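Local coordinates for protein putative secreted endoglycosylceramidase (Rhodococcus hoagii, PDB 6JYZ) that probably hydrolyses O-glycosidic bonds of galactosylceramide-type glycolipids, acting as an endogalactosylceramidase of glycoside hydrolase family 5, at residues R24-D29 against K33-R38; A73-G78 against K114-Y119; P414-V419 against G469-T474; E422-R425 against R431-A434; L444-V447 against D451-L454. All coordinates share one frame; numbering follows the deposited sequence.

Contact 1. Residues R24-D29 against K33-R38; sequences RLTVED and KDVDGR
E28 and K33 reach each other through two extended side chains: E28 sends CG opposite its own backbone nitrogen (chi1 -175°), whereas K33 starts beside its nitrogen (chi1 -62°) and then runs out straight. The lysine methylenes pass close to the E28 backbone, and K33 NZ meets E28 OE1 at 3.2 Å as a salt bridge, on the lone pair facing away from the other carboxylate oxygen. An alanine at K33 would remove the ammonium and its methylenes, which would probably leave the E28 carboxylate without its mate and free to swing into solvent. Beneath this bridge the two strands form an antiparallel beta hairpin. T26 and K33 are a hydrogen-bonded pair, with T26 N to K33 O at 2.8 Å and K33 N to T26 O at 3.0 Å; L25 and D34 are the next, non-hydrogen-bonded pair. Beyond it V35 N donates to R24 O at 2.9 Å, through a bent bond (139° at the hydrogen), and V35 CG1 lies 3.8 Å from R24 CG, where the two side chains cross at about a right angle. D34 organises the type I turn that runs to G37: its OD2 takes both R38 NE, at 2.8 Å, and R38 NH2 in the plane of the guanidinium, while its OD1 receives R38 N from above the carboxylate plane. The hairpin lies across the N-terminal end of the barrel strands, with L25 on V40 and L42 of strand 38-47, T26 on L286 and V27 on P324, each just before or within a barrel strand.

Contact 2. Residues A73-G78 against K114-Y119; sequences AMAALG and KDNGIY
Apolar contact between I118 and the last turn of helix 68-75 makes up much of this junction. I118 stretches its longer branch outward, with CG1 opposite the carbonyl carbon (chi1 -62°) and the chain straight beyond it, which carries CD1 to 3.8 Å from M74 CB. The same CD1 is 4.3 Å from A75 CB, so one methyl touches both residues. M74 takes part through its CB alone; the rest of its chain leads off to W362 and V47.

A second group of contacts sets A75 against the backbone of the facing turn. A75 CB rests 3.5 Å from N116 O and 4.1 Å from N116 CB, a van der Waals approach of the A75 methyl to the N116 backbone and CB, where the two helix ends lie side by side. Such a meeting is at home in the (beta/alpha)8 barrel of family 5 glycoside hydrolases: each of these outer helices, 68-75 and 100-115, leads into a barrel strand, 81-86 and 119-124, which are parallel neighbours in the barrel wall.

Backbone hydrogen bonds shape each side separately. Both helices end in a Schellman motif with a glycine at positive phi: G78 N returns to A75 O at 2.9 Å, and G117 N to K114 O at 3.0 Å. At G78 (phi 93°) a CB would press on the preceding carbonyl oxygen.

Among side-chain and carbonyl polar groups, the partners lie beyond the pair. N116 ND2 bonds back to D112 O in the last turn of helix 100-115, G78 O accepts from Y409 OH, and G117 O from R411 NH2.

Contact 3. Residues P414-V419 against G469-T474; sequences PGLTEV and GEYSVT. With EDO (1,2-ethanediol), chain F.
Y471 and P414 form the close part of this contact, where a phenol reaches across to a backbone carbonyl. Y471 OH donates to P414 O at 2.7 Å, arriving 42° above the carbonyl plane, while the oxygen itself lies at the edge of the tyrosine ring and near its plane. Y471 CE2 is also only 3.2 Å from P414 O, and on the apolar side P414 CG is 4.2 Å from Y471 CE2. The tyrosine attains this with CG set between its backbone nitrogen and carbonyl carbon (chi1 65°); the two backbones stand well apart, 9.2 Å between the CA atoms of L416 and Y471. That gap exists because strand 423-428 runs between strands 416-420 and 471-475 in one antiparallel sheet of a beta-sandwich; opposite R425 the outer strand has a classic beta bulge at T417 and E418. I432 of the facing sheet packs on both P414 and Y471.

Further along, the two segments draw apart and their exposed side holds an ethanediol, probably from the crystallisation liquor. It gives a hydrogen bond from O1 to E418 OE1 at 2.7 Å, but T474 offers it merely a methyl, CG2 lying 3.6 Å from O2.

A phenylalanine in place of Y471 would keep the ring yet is likely to leave the P414 carbonyl without this donor and the end of the ring without its polar tether. Chemically the inner link is a neutral donor meeting a neutral acceptor between two buried residues, so it probably ties the end of strand 409-414 to strand 471-475 without a buried charge.

Contact 4. Residues E422-R425 against R431-A434; sequences EGFR and RIEA. With EDO (1,2-ethanediol), chain F; IPA (isopropyl alcohol), chain C.
O1 of a bound ethanediol accepts from R425 and itself donates to the E418 carboxylate, on the face of the strand turned away from the one where F424 meets I432 and A434. R425 NE donates to ethanediol O1 at 2.8 Å, in the guanidinium plane, and R425 NH2 gives ethanediol O2 a straighter bond of 3.0 Å (169° at the hydrogen). One arginine edge thus holds both hydroxyls.

The contact proper is apolar. F424 has its CG between the backbone nitrogen and carbonyl carbon (chi1 57°), and its ring projects toward the facing strand. F424 CZ meets I432 CG2 at 3.7 Å, the methyl lying at the ring edge and near its plane, and A434 CB approaches F424 CE1 to 3.9 Å at a slant.

E433 points the other way. Its OE1 accepts from O2 of an isopropanol at 2.9 Å and pairs with R462, while OE2 is held by R38.

Strand 423-428 lies in the sheet with 416-420 and 471-475, and strand 431-437 runs beside 409-414 and 460-467; F424, also touching L416, V473 and P410, fills the core between these two layers of the beta-sandwich.

Contact 5. Residues L444-V447 against D451-L454; sequences LDTV and DVAL
T446 and V452 face each other across one margin of a beta-sandwich, where strand 444-447 is the outermost strand of its sheet and strand 452-457 borders 460-467 in the opposing layer. From T446 every outer atom can be followed to the same valine methyl. T446 CB stands 4.2 Å from V452 CG2. Of its two branches, OG1 takes the position between the backbone nitrogen and the carbonyl carbon (chi1 51°) and also lies 4.2 Å from V452 CG2, whereas the methyl CG2, set opposite the carbonyl carbon, comes nearest, at 4.0 Å from V452 CG2. The valine therefore closes on the threonine with one methyl, tip against fork, and the two side chains pass each other at a slant. The CA atoms of T446 and V452 are 8.1 Å apart, and those of L444 and L454 10.0 Å, so the layers spread from this pair toward the leucines.

Each layer is bound by its own backbone pairing: D445 and V447 bond to T474 and S472, and A453 to I464. The chain turns a corner at D451, which lets the strand leading from it belong to the other layer.

The wider gap is bridged by larger residues. L454 holds an off-staggered first torsion (chi1 -102°) and rests also on W461 and L463, and L444 leans on V473. The two leucines meet methyl to methyl, with L444 CD1 4.3 Å from L454 CD1.

How the contacts relate
Contact 2 lies in the (beta/alpha)8 barrel and contact 1 in the hairpin packed against it, while contacts 3, 4 and 5 belong to the C-terminal beta-sandwich. Along the chain contact 1 closes before contact 2 opens, and both precede the others; contacts 4 and 5 follow one another, both inside the loop closed by contact 3. The sandwich contacts are close, with centres about 6 Å (3 and 4), 9 Å (4 and 5) and 12 Å (3 and 5) apart, and strand 471-475 joins 423-428 to 444-447. Contacts 1 and 2, about 20 Å apart, touch where L25 packs on Y119. The R38–E433 salt bridge ties contact 1 to contact 4, fastening the sandwich to the barrel.

Contact 1. Residues R24-D29 against K33-R38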
# COMPACT_ATOMS: atom_id res chain seq x y z
N ARG A 24 -13.62 12.90 6.85
CA ARG A 24 -12.60 13.26 5.85
C ARG A 24 -11.26 13.33 6.57
O ARG A 24 -11.13 13.84 7.69
CB ARG A 24 -12.99 14.64 5.30
CG ARG A 24 -11.89 15.30 4.47
CD ARG A 24 -12.44 16.57 3.84
NE ARG A 24 -11.36 17.48 3.45
CZ ARG A 24 -11.64 18.73 3.06
NH1 ARG A 24 -12.90 19.15 3.10
NH2 ARG A 24 -10.63 19.51 2.70
N LEU A 25 -10.22 12.89 5.83
CA LEU A 25 -8.85 12.95 6.31
C LEU A 25 -8.07 14.09 5.67
O LEU A 25 -8.24 14.38 4.46
CB LEU A 25 -8.11 11.64 6.02
CG LEU A 25 -8.78 10.46 6.69
CD1 LEU A 25 -8.01 9.16 6.40
CD2 LEU A 25 -8.93 10.68 8.18
N THR A 26 -7.15 14.65 6.40
CA THR A 26 -6.27 15.76 6.03
C THR A 26 -4.91 15.50 6.66
O THR A 26 -4.64 14.42 7.21
CB THR A 26 -6.95 17.07 6.51
OG1 THR A 26 -6.21 18.18 5.97
CG2 THR A 26 -7.01 17.23 8.01
N VAL A 27 -4.01 16.47 6.48
CA VAL A 27 -2.69 16.43 7.08
C VAL A 27 -2.52 17.70 7.89
O VAL A 27 -2.83 18.80 7.39
CB VAL A 27 -1.60 16.32 5.99
CG1 VAL A 27 -0.21 16.53 6.60
CG2 VAL A 27 -1.68 15.00 5.25
N GLU A 28 -2.01 17.56 9.12
CA GLU A 28 -1.63 18.76 9.83
C GLU A 28 -0.40 18.39 10.66
O GLU A 28 -0.42 17.37 11.36
CB GLU A 28 -2.77 19.25 10.70
CG GLU A 28 -2.39 20.57 11.35
CD GLU A 28 -3.57 21.09 12.13
OE1 GLU A 28 -4.01 20.35 13.02
OE2 GLU A 28 -4.07 22.19 11.78
N ASP A 29 0.64 19.25 10.59
CA ASP A 29 1.76 19.17 11.51
C ASP A 29 2.40 17.80 11.41
O ASP A 29 2.77 17.19 12.42
CB ASP A 29 1.30 19.44 12.93
CG ASP A 29 0.94 20.92 13.11
OD1 ASP A 29 1.48 21.77 12.34
OD2 ASP A 29 0.08 21.18 13.96
N LYS A 33 -4.56 13.35 9.97
CA LYS A 33 -5.62 13.67 10.94
C LYS A 33 -6.96 13.65 10.27
O LYS A 33 -7.07 13.71 9.03
CB LYS A 33 -5.38 15.06 11.54
CG LYS A 33 -4.06 15.16 12.33
CD LYS A 33 -4.12 16.27 13.33
CE LYS A 33 -2.78 16.55 13.95
NZ LYS A 33 -2.86 17.87 14.69
N ASP A 34 -8.04 13.62 11.03
CA ASP A 34 -9.33 13.88 10.42
C ASP A 34 -9.69 15.34 10.61
O ASP A 34 -8.99 16.12 11.27
CB ASP A 34 -10.34 12.87 10.92
CG ASP A 34 -10.77 13.07 12.34
OD1 ASP A 34 -10.54 14.09 12.94
OD2 ASP A 34 -11.38 12.08 12.80
N VAL A 35 -10.80 15.71 9.94
CA VAL A 35 -11.22 17.12 10.02
C VAL A 35 -11.74 17.52 11.39
O VAL A 35 -11.85 18.74 11.58
CB VAL A 35 -12.21 17.48 8.89
CG1 VAL A 35 -11.45 17.45 7.56
CG2 VAL A 35 -13.41 16.56 8.92
N ASP A 36 -11.92 16.57 12.28
CA ASP A 36 -12.34 16.80 13.67
C ASP A 36 -11.06 17.00 14.52
O ASP A 36 -11.13 17.14 15.76
CB ASP A 36 -13.17 15.61 14.20
CG ASP A 36 -14.32 15.03 13.38
OD1 ASP A 36 -15.08 15.86 12.84
OD2 ASP A 36 -14.46 13.70 13.31
N GLY A 37 -9.87 16.97 13.92
CA GLY A 37 -8.60 17.20 14.61
C GLY A 37 -7.96 15.94 15.20
O GLY A 37 -6.90 16.10 15.80
N ARG A 38 -8.55 14.77 15.05
CA ARG A 38 -7.98 13.59 15.67
C ARG A 38 -6.83 13.02 14.85
O ARG A 38 -6.85 13.10 13.62
CB ARG A 38 -9.04 12.51 15.77
CG ARG A 38 -10.20 13.08 16.59
CD ARG A 38 -11.32 12.09 16.76
NE ARG A 38 -11.81 11.60 15.51
CZ ARG A 38 -12.59 10.55 15.42
NH1 ARG A 38 -12.96 9.90 16.53
NH2 ARG A 38 -13.01 10.09 14.25

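Contact 2. Residues A73-G78 against K114-Y119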
# COMPACT_ATOMS: atom_id res chain seq x y z
N ALA A 73 -13.82 -9.56 6.96
CA ALA A 73 -12.71 -10.27 7.53
C ALA A 73 -11.58 -9.32 7.92
O ALA A 73 -10.87 -9.54 8.92
CB ALA A 73 -12.24 -11.39 6.64
N MET A 74 -11.31 -8.29 7.08
CA MET A 74 -10.26 -7.31 7.43
C MET A 74 -10.64 -6.58 8.69
O MET A 74 -9.76 -6.36 9.56
CB MET A 74 -10.13 -6.28 6.31
CG MET A 74 -9.52 -6.94 5.05
SD MET A 74 -9.61 -5.72 3.64
CE MET A 74 -9.98 -6.88 2.32
N ALA A 75 -11.89 -6.15 8.79
CA ALA A 75 -12.33 -5.44 9.99
C ALA A 75 -12.21 -6.35 11.22
O ALA A 75 -11.98 -5.82 12.32
CB ALA A 75 -13.73 -4.96 9.82
N ALA A 76 -12.34 -7.67 11.04
CA ALA A 76 -12.24 -8.59 12.17
C ALA A 76 -10.80 -8.77 12.62
O ALA A 76 -10.59 -9.40 13.70
CB ALA A 76 -12.93 -9.88 11.80
N LEU A 77 -9.78 -8.25 11.90
CA LEU A 77 -8.41 -8.16 12.37
C LEU A 77 -8.10 -6.75 12.86
O LEU A 77 -6.93 -6.50 13.18
CB LEU A 77 -7.44 -8.58 11.27
CG LEU A 77 -7.60 -10.02 10.87
CD1 LEU A 77 -6.89 -10.30 9.53
CD2 LEU A 77 -7.04 -10.97 11.93
N GLY A 78 -9.09 -5.86 12.87
CA GLY A 78 -8.87 -4.52 13.39
C GLY A 78 -8.47 -3.48 12.32
O GLY A 78 -8.31 -2.32 12.66
N LYS A 114 -15.84 0.96 3.42
CA LYS A 114 -16.41 1.99 4.26
C LYS A 114 -17.48 1.42 5.19
O LYS A 114 -17.51 1.80 6.38
CB LYS A 114 -16.94 3.11 3.36
CG LYS A 114 -17.59 4.31 4.05
CD LYS A 114 -18.24 5.25 2.96
CE LYS A 114 -18.64 6.58 3.61
NZ LYS A 114 -18.99 7.68 2.64
N ASP A 115 -18.27 0.47 4.69
CA ASP A 115 -19.35 -0.12 5.49
C ASP A 115 -18.71 -0.87 6.66
O ASP A 115 -19.43 -1.17 7.63
CB ASP A 115 -20.15 -1.08 4.61
CG ASP A 115 -21.14 -0.40 3.66
OD1 ASP A 115 -21.32 0.79 3.76
OD2 ASP A 115 -21.62 -1.17 2.77
N ASN A 116 -17.43 -1.25 6.60
CA ASN A 116 -16.75 -2.01 7.63
C ASN A 116 -15.74 -1.13 8.38
O ASN A 116 -14.85 -1.70 9.02
CB ASN A 116 -16.11 -3.25 7.00
CG ASN A 116 -17.17 -4.26 6.68
OD1 ASN A 116 -17.64 -4.94 7.61
ND2 ASN A 116 -17.63 -4.34 5.43
N GLY A 117 -15.85 0.17 8.24
CA GLY A 117 -14.98 1.07 8.97
C GLY A 117 -13.56 1.18 8.39
O GLY A 117 -12.61 1.49 9.13
N ILE A 118 -13.42 0.95 7.09
CA ILE A 118 -12.08 0.88 6.46
C ILE A 118 -12.03 1.96 5.42
O ILE A 118 -12.86 1.98 4.48
CB ILE A 118 -11.91 -0.51 5.87
CG1 ILE A 118 -11.98 -1.58 6.97
CG2 ILE A 118 -10.58 -0.61 5.08
CD1 ILE A 118 -11.95 -3.00 6.38
N TYR A 119 -11.02 2.82 5.50
CA TYR A 119 -10.68 3.79 4.47
C TYR A 119 -9.90 3.11 3.34
O TYR A 119 -9.25 2.09 3.54
CB TYR A 119 -9.73 4.84 5.06
CG TYR A 119 -10.36 5.83 6.01
CD1 TYR A 119 -10.92 6.99 5.51
CD2 TYR A 119 -10.30 5.67 7.39
CE1 TYR A 119 -11.46 7.97 6.33
CE2 TYR A 119 -10.80 6.65 8.24
CZ TYR A 119 -11.41 7.76 7.69
OH TYR A 119 -11.92 8.72 8.55

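Contact 3. Residues P414-V419 against G469-T474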
# COMPACT_ATOMS: atom_id res chain seq x y z
N PRO A 414 -7.53 12.34 19.77
CA PRO A 414 -7.17 13.75 19.68
C PRO A 414 -5.85 14.04 20.37
O PRO A 414 -5.60 13.62 21.52
CB PRO A 414 -8.32 14.48 20.43
CG PRO A 414 -8.74 13.50 21.39
CD PRO A 414 -8.63 12.10 20.74
N GLY A 415 -4.92 14.73 19.73
CA GLY A 415 -3.66 15.08 20.36
C GLY A 415 -2.91 13.84 20.79
O GLY A 415 -2.23 13.90 21.82
N LEU A 416 -2.89 12.74 20.03
CA LEU A 416 -2.13 11.56 20.40
C LEU A 416 -0.67 11.91 20.59
O LEU A 416 -0.08 12.59 19.74
CB LEU A 416 -2.27 10.56 19.25
CG LEU A 416 -1.65 9.21 19.46
CD1 LEU A 416 -2.35 8.39 20.57
CD2 LEU A 416 -1.70 8.44 18.13
N THR A 417 -0.06 11.42 21.68
CA THR A 417 1.36 11.66 21.93
C THR A 417 2.16 10.39 21.99
O THR A 417 3.38 10.47 21.69
CB THR A 417 1.61 12.54 23.16
OG1 THR A 417 1.03 11.84 24.26
CG2 THR A 417 1.05 13.95 23.03
N GLU A 418 1.62 9.26 22.42
CA GLU A 418 2.43 8.07 22.56
C GLU A 418 1.54 6.87 22.33
O GLU A 418 0.39 6.82 22.78
CB GLU A 418 2.95 7.98 24.00
CG GLU A 418 4.04 8.95 24.34
CD GLU A 418 4.66 8.77 25.73
OE1 GLU A 418 4.60 7.64 26.28
OE2 GLU A 418 5.19 9.78 26.26
N VAL A 419 2.08 5.87 21.67
CA VAL A 419 1.47 4.61 21.43
C VAL A 419 2.45 3.51 21.78
O VAL A 419 3.59 3.54 21.26
CB VAL A 419 1.05 4.45 19.93
CG1 VAL A 419 0.35 3.14 19.71
CG2 VAL A 419 0.17 5.60 19.52
N GLY A 469 -8.46 17.03 27.31
CA GLY A 469 -7.20 17.38 27.97
C GLY A 469 -6.28 16.15 27.95
O GLY A 469 -6.38 15.30 27.04
N GLU A 470 -5.40 16.02 28.92
CA GLU A 470 -4.55 14.86 29.01
C GLU A 470 -5.40 13.63 29.20
O GLU A 470 -6.33 13.64 30.06
CB GLU A 470 -3.59 14.96 30.19
CG GLU A 470 -2.47 15.97 30.01
CD GLU A 470 -1.36 15.84 31.07
OE1 GLU A 470 -1.57 15.14 32.08
OE2 GLU A 470 -0.32 16.46 30.86
N TYR A 471 -5.06 12.51 28.63
CA TYR A 471 -5.75 11.26 28.82
C TYR A 471 -4.86 10.06 28.58
O TYR A 471 -3.81 10.23 27.90
CB TYR A 471 -6.99 11.15 27.93
CG TYR A 471 -6.63 11.12 26.45
CD1 TYR A 471 -6.34 9.90 25.80
CD2 TYR A 471 -6.49 12.29 25.75
CE1 TYR A 471 -5.88 9.91 24.48
CE2 TYR A 471 -6.07 12.31 24.40
CZ TYR A 471 -5.74 11.11 23.83
OH TYR A 471 -5.34 11.15 22.48
N SER A 472 -5.23 8.91 29.05
CA SER A 472 -4.51 7.71 28.69
C SER A 472 -5.46 6.56 28.74
O SER A 472 -6.46 6.54 29.49
CB SER A 472 -3.28 7.48 29.53
OG SER A 472 -3.71 7.29 30.92
N VAL A 473 -5.19 5.52 27.97
CA VAL A 473 -5.94 4.29 27.96
C VAL A 473 -4.93 3.17 27.97
O VAL A 473 -4.20 2.98 26.95
CB VAL A 473 -6.90 4.13 26.75
CG1 VAL A 473 -7.65 2.82 26.89
CG2 VAL A 473 -7.81 5.32 26.63
N THR A 474 -4.75 2.44 29.06
CA THR A 474 -3.66 1.49 29.19
C THR A 474 -4.22 0.18 29.70
O THR A 474 -5.32 0.02 30.26
CB THR A 474 -2.39 2.15 29.79
OG1 THR A 474 -2.69 2.59 31.09
CG2 THR A 474 -1.84 3.42 29.15
C1 EDO F . 2.17 4.92 26.28
O1 EDO F . 2.41 6.23 26.80
C2 EDO F . 1.30 4.23 27.23
O2 EDO F . 1.61 4.41 28.60

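Contact 4. Residues E422-R425 against R431-A434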
# COMPACT_ATOMS: atom_id res chain seq x y z
N GLU A 422 1.26 -1.51 25.65
CA GLU A 422 0.31 -1.44 26.78
C GLU A 422 -0.74 -0.37 26.61
O GLU A 422 -1.58 -0.26 27.51
CB GLU A 422 1.07 -1.16 28.06
CG GLU A 422 1.98 0.07 27.99
CD GLU A 422 3.43 0.04 27.42
OE1 GLU A 422 3.92 -0.95 26.57
OE2 GLU A 422 4.17 1.02 27.82
N GLY A 423 -0.70 0.47 25.61
CA GLY A 423 -1.80 1.39 25.35
C GLY A 423 -1.28 2.72 24.86
O GLY A 423 -0.21 2.82 24.24
N PHE A 424 -2.05 3.79 25.03
CA PHE A 424 -1.78 5.05 24.35
C PHE A 424 -2.18 6.23 25.18
O PHE A 424 -2.94 6.04 26.17
CB PHE A 424 -2.45 5.14 22.94
CG PHE A 424 -3.97 4.96 23.00
CD1 PHE A 424 -4.57 3.72 22.99
CD2 PHE A 424 -4.75 6.10 23.06
CE1 PHE A 424 -5.96 3.61 23.05
CE2 PHE A 424 -6.15 5.98 23.11
CZ PHE A 424 -6.74 4.77 23.12
N ARG A 425 -1.67 7.39 24.87
CA ARG A 425 -1.94 8.58 25.65
C ARG A 425 -1.88 9.79 24.78
O ARG A 425 -1.28 9.74 23.66
CB ARG A 425 -1.07 8.73 26.89
CG ARG A 425 0.38 8.97 26.63
CD ARG A 425 1.17 9.08 27.98
NE ARG A 425 1.11 7.83 28.72
CZ ARG A 425 0.41 7.64 29.86
NH1 ARG A 425 -0.22 8.60 30.48
NH2 ARG A 425 0.27 6.42 30.31
N ARG A 431 -13.30 12.64 20.39
CA ARG A 431 -13.66 11.25 20.59
C ARG A 431 -12.50 10.30 20.29
O ARG A 431 -11.92 10.30 19.18
CB ARG A 431 -14.83 10.89 19.68
CG ARG A 431 -15.31 9.46 19.83
CD ARG A 431 -16.43 9.16 18.83
NE ARG A 431 -17.56 10.02 19.15
CZ ARG A 431 -18.71 9.57 19.62
NH1 ARG A 431 -18.90 8.28 19.83
NH2 ARG A 431 -19.69 10.42 19.87
N ILE A 432 -12.14 9.50 21.25
CA ILE A 432 -11.18 8.42 21.06
C ILE A 432 -11.88 7.24 20.44
O ILE A 432 -12.97 6.84 20.91
CB ILE A 432 -10.62 8.00 22.43
CG1 ILE A 432 -9.78 9.13 23.02
CG2 ILE A 432 -9.78 6.73 22.31
CD1 ILE A 432 -9.58 9.03 24.55
N GLU A 433 -11.27 6.58 19.44
CA GLU A 433 -11.75 5.32 18.92
C GLU A 433 -10.61 4.34 18.85
O GLU A 433 -9.56 4.67 18.24
CB GLU A 433 -12.31 5.49 17.52
CG GLU A 433 -13.54 6.38 17.54
CD GLU A 433 -14.18 6.58 16.16
OE1 GLU A 433 -14.34 5.60 15.40
OE2 GLU A 433 -14.63 7.70 15.92
N ALA A 434 -10.70 3.19 19.47
CA ALA A 434 -9.60 2.24 19.52
C ALA A 434 -10.07 0.83 19.25
O ALA A 434 -11.26 0.49 19.53
CB ALA A 434 -8.82 2.36 20.79
C1 EDO F . 2.17 4.92 26.28
O1 EDO F . 2.41 6.23 26.80
C2 EDO F . 1.30 4.23 27.23
O2 EDO F . 1.61 4.41 28.60
C1 IPA C . -10.44 6.22 12.13
C2 IPA C . -11.84 6.35 12.74
C3 IPA C . -12.93 6.51 11.73
O2 IPA C . -12.18 5.16 13.46

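Contact 5. Residues L444-V447 against D451-L454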
# COMPACT_ATOMS: atom_id res chain seq x y z
N LEU A 444 -8.94 -2.39 30.96
CA LEU A 444 -8.27 -1.13 30.71
C LEU A 444 -8.31 -0.17 31.90
O LEU A 444 -9.28 -0.29 32.70
CB LEU A 444 -8.96 -0.42 29.53
CG LEU A 444 -9.02 -1.30 28.27
CD1 LEU A 444 -9.80 -0.55 27.18
CD2 LEU A 444 -7.59 -1.64 27.81
N ASP A 445 -7.36 0.69 32.04
CA ASP A 445 -7.36 1.85 32.92
C ASP A 445 -7.51 3.07 32.05
O ASP A 445 -6.68 3.33 31.17
CB ASP A 445 -6.03 2.07 33.69
CG ASP A 445 -6.03 3.24 34.70
OD1 ASP A 445 -7.09 3.87 34.91
OD2 ASP A 445 -4.98 3.51 35.32
N THR A 446 -8.62 3.78 32.17
CA THR A 446 -8.93 4.90 31.35
C THR A 446 -8.90 6.23 32.09
O THR A 446 -9.97 6.66 32.65
CB THR A 446 -10.34 4.80 30.79
OG1 THR A 446 -11.28 4.53 31.87
CG2 THR A 446 -10.47 3.63 29.85
N VAL A 447 -7.82 6.97 32.01
CA VAL A 447 -7.64 8.17 32.81
C VAL A 447 -8.12 9.35 32.04
O VAL A 447 -7.57 9.69 30.96
CB VAL A 447 -6.16 8.33 33.20
CG1 VAL A 447 -5.94 9.62 33.95
CG2 VAL A 447 -5.70 7.11 33.96
N ASP A 451 -17.54 8.77 29.33
CA ASP A 451 -18.49 8.01 28.51
C ASP A 451 -17.83 6.84 27.80
O ASP A 451 -18.12 6.56 26.67
CB ASP A 451 -19.32 8.91 27.59
CG ASP A 451 -20.13 9.89 28.43
OD1 ASP A 451 -20.59 9.49 29.55
OD2 ASP A 451 -20.26 11.05 28.02
N VAL A 452 -16.90 6.17 28.49
CA VAL A 452 -16.26 5.02 27.87
C VAL A 452 -17.26 3.95 27.49
O VAL A 452 -18.11 3.61 28.39
CB VAL A 452 -15.19 4.41 28.78
CG1 VAL A 452 -14.80 3.02 28.35
CG2 VAL A 452 -13.96 5.30 28.78
N ALA A 453 -17.20 3.35 26.31
CA ALA A 453 -18.02 2.22 25.92
C ALA A 453 -17.15 1.24 25.17
O ALA A 453 -16.47 1.62 24.17
CB ALA A 453 -19.17 2.63 25.05
N LEU A 454 -17.14 -0.01 25.60
CA LEU A 454 -16.44 -1.09 24.94
C LEU A 454 -17.50 -1.96 24.32
O LEU A 454 -18.37 -2.47 25.05
CB LEU A 454 -15.67 -1.86 26.01
CG LEU A 454 -14.17 -1.63 26.17
CD1 LEU A 454 -13.60 -2.54 27.27
CD2 LEU A 454 -13.39 -1.89 24.87